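Local coordinates for putative alpha-L-fucosidase (Bacteroides thetaiotaomicron, PDB 3EYP), which probably hydrolyses alpha-L-fucosyl linkages as a glycoside hydrolase family 29 alpha-L-fucosidase, at residues G42-A47 / T89-K94; K76-F81 / H127-H132. One frame throughout, in Å; residues are numbered along the deposited sequence.

Contact 1: residues G42-A47 / T89-K94; sequences GKASTA and TDYSVK
Two loops of the TIM-barrel domain meet here: 42-47 lies in the loop after strand 22-26, whereas 89-94 lies in the loop after strand 70-76, the neighbouring strand in the parallel sheet. Tyr91 reaches across with CG anti to the backbone N (chi1 -156°), so that its hydroxyl ends up among the backbone groups of 42-44. The polar part of the contact centres on this hydroxyl, which donates to Ala44 O over 2.7 Å, in the carbonyl plane and on a lone pair. Ala44 O also lies at the edge of the ring. In the other role the hydroxyl accepts from a water 2.9 Å from Tyr91 OH. That water in turn takes the N-H of Ala44 and, weakly, that of Gly42, so it ties the hydroxyl to the backbone of 42-44. An alanine in place of Tyr91 removes the hydroxyl and the ring that Thr46 CG2 rests on, and would probably leave 42-46 and the water less well fixed. Gly42 itself has phi 84°, where a side chain would jam against the preceding carbonyl. The nonpolar part is carried by Thr46, whose OG1 bonds Asn95 O. Its other branch, CG2, lies anti to the carbonyl carbon and meets the ring obliquely, 3.4 Å from Tyr91 CD1.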
ATOM      1  N   GLY A  42     -26.411  -4.141  10.348  1.00 39.41           N
ATOM      2  CA  GLY A  42     -26.437  -5.357  11.154  1.00 38.61           C
ATOM      3  C   GLY A  42     -27.831  -6.003  11.218  1.00 37.82           C
ATOM      4  O   GLY A  42     -28.048  -7.025  11.912  1.00 37.85           O
ATOM      5  N   LYS A  43     -28.781  -5.383  10.532  1.00 38.46           N
ATOM      6  CA  LYS A  43     -30.166  -5.849  10.544  1.00 38.21           C
ATOM      7  C   LYS A  43     -30.607  -6.600   9.324  1.00 38.58           C
ATOM      8  O   LYS A  43     -31.721  -7.133   9.242  1.00 39.34           O
ATOM      9  CB  LYS A  43     -31.133  -4.675  10.782  1.00 39.27           C
ATOM     10  CG  LYS A  43     -31.044  -4.073  12.206  1.00 40.70           C
ATOM     11  CD  LYS A  43     -31.818  -2.767  12.306  1.00 45.91           C
ATOM     12  CE  LYS A  43     -31.728  -2.162  13.677  1.00 49.74           C
ATOM     13  NZ  LYS A  43     -32.651  -0.975  13.824  1.00 52.60           N
ATOM     14  N   ALA A  44     -29.769  -6.642   8.320  1.00 38.40           N
ATOM     15  CA  ALA A  44     -30.117  -7.388   7.140  1.00 37.98           C
ATOM     16  C   ALA A  44     -30.218  -8.867   7.498  1.00 37.02           C
ATOM     17  O   ALA A  44     -29.393  -9.399   8.252  1.00 38.06           O
ATOM     18  CB  ALA A  44     -29.098  -7.195   6.004  1.00 36.90           C
ATOM     19  N   SER A  45     -31.198  -9.513   6.872  1.00 37.58           N
ATOM     20  CA  SER A  45     -31.365 -10.980   6.982  1.00 38.01           C
ATOM     21  C   SER A  45     -30.216 -11.719   6.314  1.00 39.43           C
ATOM     22  O   SER A  45     -29.899 -11.515   5.133  1.00 37.41           O
ATOM     23  CB  SER A  45     -32.729 -11.456   6.400  1.00 38.87           C
ATOM     24  OG  SER A  45     -32.874 -12.891   6.474  1.00 39.46           O
ATOM     25  N   THR A  46     -29.629 -12.628   7.056  1.00 38.44           N
ATOM     26  CA  THR A  46     -28.563 -13.443   6.459  1.00 39.55           C
ATOM     27  C   THR A  46     -28.971 -14.165   5.208  1.00 39.57           C
ATOM     28  O   THR A  46     -28.103 -14.445   4.342  1.00 39.99           O
ATOM     29  CB  THR A  46     -28.020 -14.521   7.418  1.00 39.91           C
ATOM     30  OG1 THR A  46     -29.091 -15.376   7.823  1.00 39.53           O
ATOM     31  CG2 THR A  46     -27.370 -13.873   8.646  1.00 36.00           C
ATOM     32  N   ALA A  47     -30.277 -14.472   5.120  1.00 38.66           N
ATOM     33  CA  ALA A  47     -30.825 -15.190   3.964  1.00 38.33           C
ATOM     34  C   ALA A  47     -30.457 -14.537   2.615  1.00 39.10           C
ATOM     35  O   ALA A  47     -30.320 -15.212   1.587  1.00 39.97           O
ATOM     36  CB  ALA A  47     -32.373 -15.277   4.031  1.00 37.45           C
ATOM     37  N   THR A  89     -20.924 -17.125  16.232  1.00 37.90           N
ATOM     38  CA  THR A  89     -22.116 -16.353  15.779  1.00 38.02           C
ATOM     39  C   THR A  89     -22.936 -17.143  14.786  1.00 38.17           C
ATOM     40  O   THR A  89     -22.455 -18.113  14.162  1.00 37.61           O
ATOM     41  CB  THR A  89     -21.703 -14.987  15.068  1.00 38.19           C
ATOM     42  OG1 THR A  89     -22.852 -14.153  14.824  1.00 35.96           O
ATOM     43  CG2 THR A  89     -20.929 -15.232  13.760  1.00 37.61           C
ATOM     44  N   ASP A  90     -24.171 -16.695  14.630  1.00 38.02           N
ATOM     45  CA  ASP A  90     -25.045 -17.146  13.547  1.00 38.89           C
ATOM     46  C   ASP A  90     -25.179 -16.123  12.410  1.00 38.77           C
ATOM     47  O   ASP A  90     -25.786 -16.422  11.373  1.00 39.47           O
ATOM     48  CB  ASP A  90     -26.426 -17.505  14.080  1.00 38.73           C
ATOM     49  CG  ASP A  90     -26.460 -18.888  14.725  1.00 39.47           C
ATOM     50  OD1 ASP A  90     -26.203 -19.875  13.999  1.00 43.67           O
ATOM     51  OD2 ASP A  90     -26.700 -18.961  15.942  1.00 42.25           O
ATOM     52  N   TYR A  91     -24.675 -14.917  12.652  1.00 39.12           N
ATOM     53  CA  TYR A  91     -24.762 -13.816  11.659  1.00 38.57           C
ATOM     54  C   TYR A  91     -23.632 -14.002  10.629  1.00 38.30           C
ATOM     55  O   TYR A  91     -22.635 -13.284  10.573  1.00 36.50           O
ATOM     56  CB  TYR A  91     -24.748 -12.432  12.360  1.00 38.16           C
ATOM     57  CG  TYR A  91     -25.388 -11.367  11.510  1.00 37.48           C
ATOM     58  CD1 TYR A  91     -26.687 -11.516  11.034  1.00 37.58           C
ATOM     59  CD2 TYR A  91     -24.684 -10.219  11.143  1.00 37.58           C
ATOM     60  CE1 TYR A  91     -27.244 -10.556  10.244  1.00 36.39           C
ATOM     61  CE2 TYR A  91     -25.233  -9.260  10.345  1.00 37.66           C
ATOM     62  CZ  TYR A  91     -26.500  -9.426   9.880  1.00 38.93           C
ATOM     63  OH  TYR A  91     -27.045  -8.453   9.069  1.00 39.56           O
ATOM     64  N   SER A  92     -23.817 -15.039   9.828  1.00 38.50           N
ATOM     65  CA  SER A  92     -22.827 -15.514   8.866  1.00 38.68           C
ATOM     66  C   SER A  92     -23.392 -16.293   7.714  1.00 38.88           C
ATOM     67  O   SER A  92     -24.587 -16.575   7.625  1.00 35.70           O
ATOM     68  CB  SER A  92     -21.781 -16.419   9.557  1.00 38.64           C
ATOM     69  OG  SER A  92     -22.289 -17.708   9.714  1.00 37.79           O
ATOM     70  N   VAL A  93     -22.435 -16.744   6.903  1.00 38.67           N
ATOM     71  CA  VAL A  93     -22.705 -17.612   5.770  1.00 39.44           C
ATOM     72  C   VAL A  93     -23.435 -18.901   6.171  1.00 40.30           C
ATOM     73  O   VAL A  93     -24.187 -19.455   5.408  1.00 40.64           O
ATOM     74  CB  VAL A  93     -21.455 -17.966   4.907  1.00 39.32           C
ATOM     75  CG1 VAL A  93     -21.141 -16.759   4.032  1.00 41.07           C
ATOM     76  CG2 VAL A  93     -20.200 -18.431   5.775  1.00 35.89           C
ATOM     77  N   LYS A  94     -23.244 -19.291   7.417  1.00 40.54           N
ATOM     78  CA  LYS A  94     -23.896 -20.496   8.015  1.00 41.74           C
ATOM     79  C   LYS A  94     -25.402 -20.447   7.807  1.00 40.27           C
ATOM     80  O   LYS A  94     -26.078 -21.476   7.725  1.00 40.38           O
ATOM     81  CB  LYS A  94     -23.638 -20.609   9.548  1.00 41.65           C
ATOM     82  CG  LYS A  94     -23.094 -21.963   9.929  1.00 48.17           C
ATOM     83  CD  LYS A  94     -23.159 -22.358  11.429  1.00 51.15           C
ATOM     84  CE  LYS A  94     -23.427 -21.265  12.466  1.00 53.71           C
ATOM     85  NZ  LYS A  94     -22.608 -21.403  13.770  1.00 57.70           N
TER
HETATM   86  O   HOH W   1     -26.756  -5.821   7.851  1.00 36.73           O

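Contact 2: residues K76-F81 / H127-H132; sequences KHADGF and HDRHEH
Asp128 and His130 crowd Gly80 so closely that no side chain would fit: a CB on Gly80 would stand 2.4 Å from Asp128 OD1 and would also run into His130 CB. Gly80 closes the type I turn that begins at His77, and its phi of 86° also favours glycine. The turn is pinned through its second residue, Arg129 N donating to Ala78 O at 2.7 Å and meeting the oxygen nearly along the C=O axis. Alongside this bond, Ala78 CA makes a CA-H...O contact to His127 O.

Asp128 divides its carboxylate between two tasks. It is the N-cap of a short, weakly bonded helix at about 129-132, its OD1 taking Glu131 N at 3.0 Å from well above the carboxylate plane and His130 N weakly. OD2 receives the salt bridge from Lys76 NZ, 2.9 Å away, and a water that also donates to Gly80 O. Lys76 has CG anti to the backbone N (chi1 -172°), bends at chi3 and crosses the aspartate at about a right angle. Its ammonium is also held by Gly125 O and Tyr142 OH, and this positive charge would be expected to favour the ionised form of Asp128.

Ala78 CB lies over one face of the Arg129 guanidinium, 3.5 Å from Arg129 NH1 and offset toward the rim. Glu39 and Gly40 O hold that same nitrogen. Together these contacts fasten the loops that follow adjacent parallel strands 70-76 and 119-124, at the C-terminal end of the sheet, where TIM-barrel glycosidases place their active site.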
ATOM      1  N   LYS A  76     -15.302  -9.676   7.627  1.00 36.73           N
ATOM      2  CA  LYS A  76     -16.410  -9.096   8.412  1.00 36.09           C
ATOM      3  C   LYS A  76     -16.289  -7.583   8.410  1.00 36.47           C
ATOM      4  O   LYS A  76     -15.309  -7.013   8.851  1.00 36.06           O
ATOM      5  CB  LYS A  76     -16.473  -9.626   9.843  1.00 34.40           C
ATOM      6  CG  LYS A  76     -17.767  -9.176  10.659  1.00 37.22           C
ATOM      7  CD  LYS A  76     -17.517  -9.269  12.156  1.00 37.14           C
ATOM      8  CE  LYS A  76     -16.746  -7.961  12.661  1.00 40.11           C
ATOM      9  NZ  LYS A  76     -16.402  -8.079  14.048  1.00 38.30           N
ATOM     10  N   HIS A  77     -17.269  -6.960   7.826  1.00 37.61           N
ATOM     11  CA  HIS A  77     -17.371  -5.478   7.848  1.00 36.72           C
ATOM     12  C   HIS A  77     -18.177  -5.053   9.051  1.00 38.42           C
ATOM     13  O   HIS A  77     -18.598  -5.890   9.849  1.00 38.36           O
ATOM     14  CB  HIS A  77     -17.895  -4.940   6.544  1.00 37.99           C
ATOM     15  CG  HIS A  77     -17.419  -3.547   6.196  1.00 38.06           C
ATOM     16  ND1 HIS A  77     -18.242  -2.443   6.241  1.00 38.62           N
ATOM     17  CD2 HIS A  77     -16.202  -3.093   5.785  1.00 36.84           C
ATOM     18  CE1 HIS A  77     -17.549  -1.370   5.866  1.00 39.65           C
ATOM     19  NE2 HIS A  77     -16.315  -1.743   5.556  1.00 35.90           N
ATOM     20  N   ALA A  78     -18.371  -3.743   9.217  1.00 38.64           N
ATOM     21  CA  ALA A  78     -19.019  -3.251  10.434  1.00 37.68           C
ATOM     22  C   ALA A  78     -20.475  -3.784  10.632  1.00 38.18           C
ATOM     23  O   ALA A  78     -21.034  -3.766  11.751  1.00 38.63           O
ATOM     24  CB  ALA A  78     -18.971  -1.684  10.530  1.00 38.03           C
ATOM     25  N   ASP A  79     -21.066  -4.225   9.548  1.00 37.68           N
ATOM     26  CA  ASP A  79     -22.446  -4.772   9.569  1.00 37.02           C
ATOM     27  C   ASP A  79     -22.466  -6.057  10.450  1.00 38.33           C
ATOM     28  O   ASP A  79     -23.515  -6.499  10.935  1.00 39.30           O
ATOM     29  CB  ASP A  79     -22.968  -5.013   8.157  1.00 37.91           C
ATOM     30  CG  ASP A  79     -22.017  -5.816   7.316  1.00 39.80           C
ATOM     31  OD1 ASP A  79     -21.928  -7.050   7.572  1.00 42.09           O
ATOM     32  OD2 ASP A  79     -21.315  -5.240   6.455  1.00 45.77           O
ATOM     33  N   GLY A  80     -21.270  -6.628  10.588  1.00 36.96           N
ATOM     34  CA  GLY A  80     -21.005  -7.775  11.444  1.00 37.88           C
ATOM     35  C   GLY A  80     -21.262  -9.137  10.795  1.00 38.31           C
ATOM     36  O   GLY A  80     -21.143 -10.165  11.448  1.00 38.10           O
ATOM     37  N   PHE A  81     -21.626  -9.137   9.527  1.00 37.74           N
ATOM     38  CA  PHE A  81     -21.879 -10.418   8.783  1.00 38.46           C
ATOM     39  C   PHE A  81     -20.561 -11.079   8.471  1.00 37.54           C
ATOM     40  O   PHE A  81     -19.730 -10.498   7.823  1.00 39.59           O
ATOM     41  CB  PHE A  81     -22.693 -10.200   7.524  1.00 38.18           C
ATOM     42  CG  PHE A  81     -22.993 -11.467   6.740  1.00 38.88           C
ATOM     43  CD1 PHE A  81     -24.055 -12.312   7.104  1.00 39.49           C
ATOM     44  CD2 PHE A  81     -22.262 -11.776   5.599  1.00 39.36           C
ATOM     45  CE1 PHE A  81     -24.342 -13.433   6.372  1.00 40.90           C
ATOM     46  CE2 PHE A  81     -22.534 -12.926   4.851  1.00 39.13           C
ATOM     47  CZ  PHE A  81     -23.593 -13.740   5.199  1.00 36.33           C
ATOM     48  N   HIS A 127     -15.177  -2.345  14.928  1.00 37.65           N
ATOM     49  CA  HIS A 127     -16.516  -1.892  15.289  1.00 37.66           C
ATOM     50  C   HIS A 127     -17.513  -2.857  14.624  1.00 37.15           C
ATOM     51  O   HIS A 127     -17.417  -3.161  13.436  1.00 37.61           O
ATOM     52  CB  HIS A 127     -16.804  -0.455  14.865  1.00 37.63           C
ATOM     53  CG  HIS A 127     -18.199   0.002  15.161  1.00 37.24           C
ATOM     54  ND1 HIS A 127     -18.725   0.071  16.442  1.00 39.11           N
ATOM     55  CD2 HIS A 127     -19.170   0.457  14.336  1.00 35.80           C
ATOM     56  CE1 HIS A 127     -19.954   0.549  16.388  1.00 37.93           C
ATOM     57  NE2 HIS A 127     -20.259   0.762  15.118  1.00 37.42           N
ATOM     58  N   ASP A 128     -18.430  -3.349  15.441  1.00 37.11           N
ATOM     59  CA  ASP A 128     -19.438  -4.377  14.983  1.00 37.12           C
ATOM     60  C   ASP A 128     -20.820  -3.940  15.358  1.00 37.76           C
ATOM     61  O   ASP A 128     -21.236  -3.988  16.549  1.00 37.67           O
ATOM     62  CB  ASP A 128     -19.039  -5.751  15.601  1.00 36.21           C
ATOM     63  CG  ASP A 128     -19.836  -6.931  15.067  1.00 38.44           C
ATOM     64  OD1 ASP A 128     -21.038  -6.797  14.816  1.00 37.98           O
ATOM     65  OD2 ASP A 128     -19.201  -8.004  14.881  1.00 38.92           O
ATOM     66  N   ARG A 129     -21.543  -3.470  14.356  1.00 38.80           N
ATOM     67  CA  ARG A 129     -22.876  -2.946  14.557  1.00 39.10           C
ATOM     68  C   ARG A 129     -23.860  -4.034  14.958  1.00 39.71           C
ATOM     69  O   ARG A 129     -24.824  -3.780  15.709  1.00 40.46           O
ATOM     70  CB  ARG A 129     -23.388  -2.202  13.320  1.00 40.41           C
ATOM     71  CG  ARG A 129     -22.688  -0.925  13.049  1.00 41.08           C
ATOM     72  CD  ARG A 129     -22.969  -0.447  11.664  1.00 41.33           C
ATOM     73  NE  ARG A 129     -22.167   0.705  11.309  1.00 39.71           N
ATOM     74  CZ  ARG A 129     -21.607   0.901  10.148  1.00 42.44           C
ATOM     75  NH1 ARG A 129     -21.720  -0.014   9.191  1.00 43.66           N
ATOM     76  NH2 ARG A 129     -20.859   1.986   9.970  1.00 42.91           N
ATOM     77  N   HIS A 130     -23.569  -5.273  14.562  1.00 39.86           N
ATOM     78  CA  HIS A 130     -24.529  -6.359  14.774  1.00 38.82           C
ATOM     79  C   HIS A 130     -24.502  -6.690  16.250  1.00 39.29           C
ATOM     80  O   HIS A 130     -25.534  -6.776  16.904  1.00 37.20           O
ATOM     81  CB  HIS A 130     -24.236  -7.609  13.893  1.00 39.38           C
ATOM     82  CG  HIS A 130     -25.233  -8.721  14.096  1.00 37.10           C
ATOM     83  ND1 HIS A 130     -26.496  -8.707  13.527  1.00 38.33           N
ATOM     84  CD2 HIS A 130     -25.169  -9.859  14.841  1.00 39.21           C
ATOM     85  CE1 HIS A 130     -27.174  -9.776  13.929  1.00 36.40           C
ATOM     86  NE2 HIS A 130     -26.385 -10.496  14.726  1.00 37.20           N
ATOM     87  N   GLU A 131     -23.295  -6.746  16.789  1.00 39.45           N
ATOM     88  CA  GLU A 131     -23.106  -7.173  18.156  1.00 40.16           C
ATOM     89  C   GLU A 131     -23.646  -6.115  19.033  1.00 40.75           C
ATOM     90  O   GLU A 131     -24.192  -6.408  20.136  1.00 40.96           O
ATOM     91  CB  GLU A 131     -21.642  -7.490  18.454  1.00 40.79           C
ATOM     92  CG  GLU A 131     -21.195  -8.833  17.823  1.00 42.82           C
ATOM     93  CD  GLU A 131     -21.688 -10.017  18.578  1.00 43.34           C
ATOM     94  OE1 GLU A 131     -21.600 -10.019  19.817  1.00 44.31           O
ATOM     95  OE2 GLU A 131     -22.134 -10.971  17.939  1.00 48.39           O
ATOM     96  N   HIS A 132     -23.519  -4.879  18.551  1.00 40.37           N
ATOM     97  CA  HIS A 132     -24.062  -3.697  19.303  1.00 40.95           C
ATOM     98  C   HIS A 132     -25.576  -3.695  19.469  1.00 41.51           C
ATOM     99  O   HIS A 132     -26.103  -3.058  20.389  1.00 42.09           O
ATOM    100  CB  HIS A 132     -23.628  -2.347  18.718  1.00 40.10           C
ATOM    101  CG  HIS A 132     -22.359  -1.797  19.317  1.00 41.77           C
ATOM    102  ND1 HIS A 132     -22.312  -1.189  20.557  1.00 39.13           N
ATOM    103  CD2 HIS A 132     -21.114  -1.671  18.799  1.00 40.63           C
ATOM    104  CE1 HIS A 132     -21.078  -0.759  20.795  1.00 40.15           C
ATOM    105  NE2 HIS A 132     -20.331  -1.040  19.742  1.00 41.74           N
TER
HETATM  106  O   HOH W   2     -20.490 -10.219  14.004  1.00 41.34           O

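The centres of contacts 1 and 2 lie 10 Å apart, and their segments alternate along the chain. They belong to the loops after three adjacent barrel strands, 22-26, 70-76 and 119-124. His130 belongs to contact 2 but also reaches contact 1: its ND1 lies 2.8 Å from Gly42 O, a probable hydrogen bond, while its ring stacks on that of Tyr91. Tyr91 CE2 packs 3.3 Å from Asp79 O, and Phe81 CE1 comes equally close to Ser92 C. His77, in segment 76-81 but not part of the contact, bonds through NE2 a glycerol, probably from the crystallisation liquor; a ligand there is consistent with the sugar-binding pocket expected at this barrel end. Contact 1 lies farther from the chain's centre.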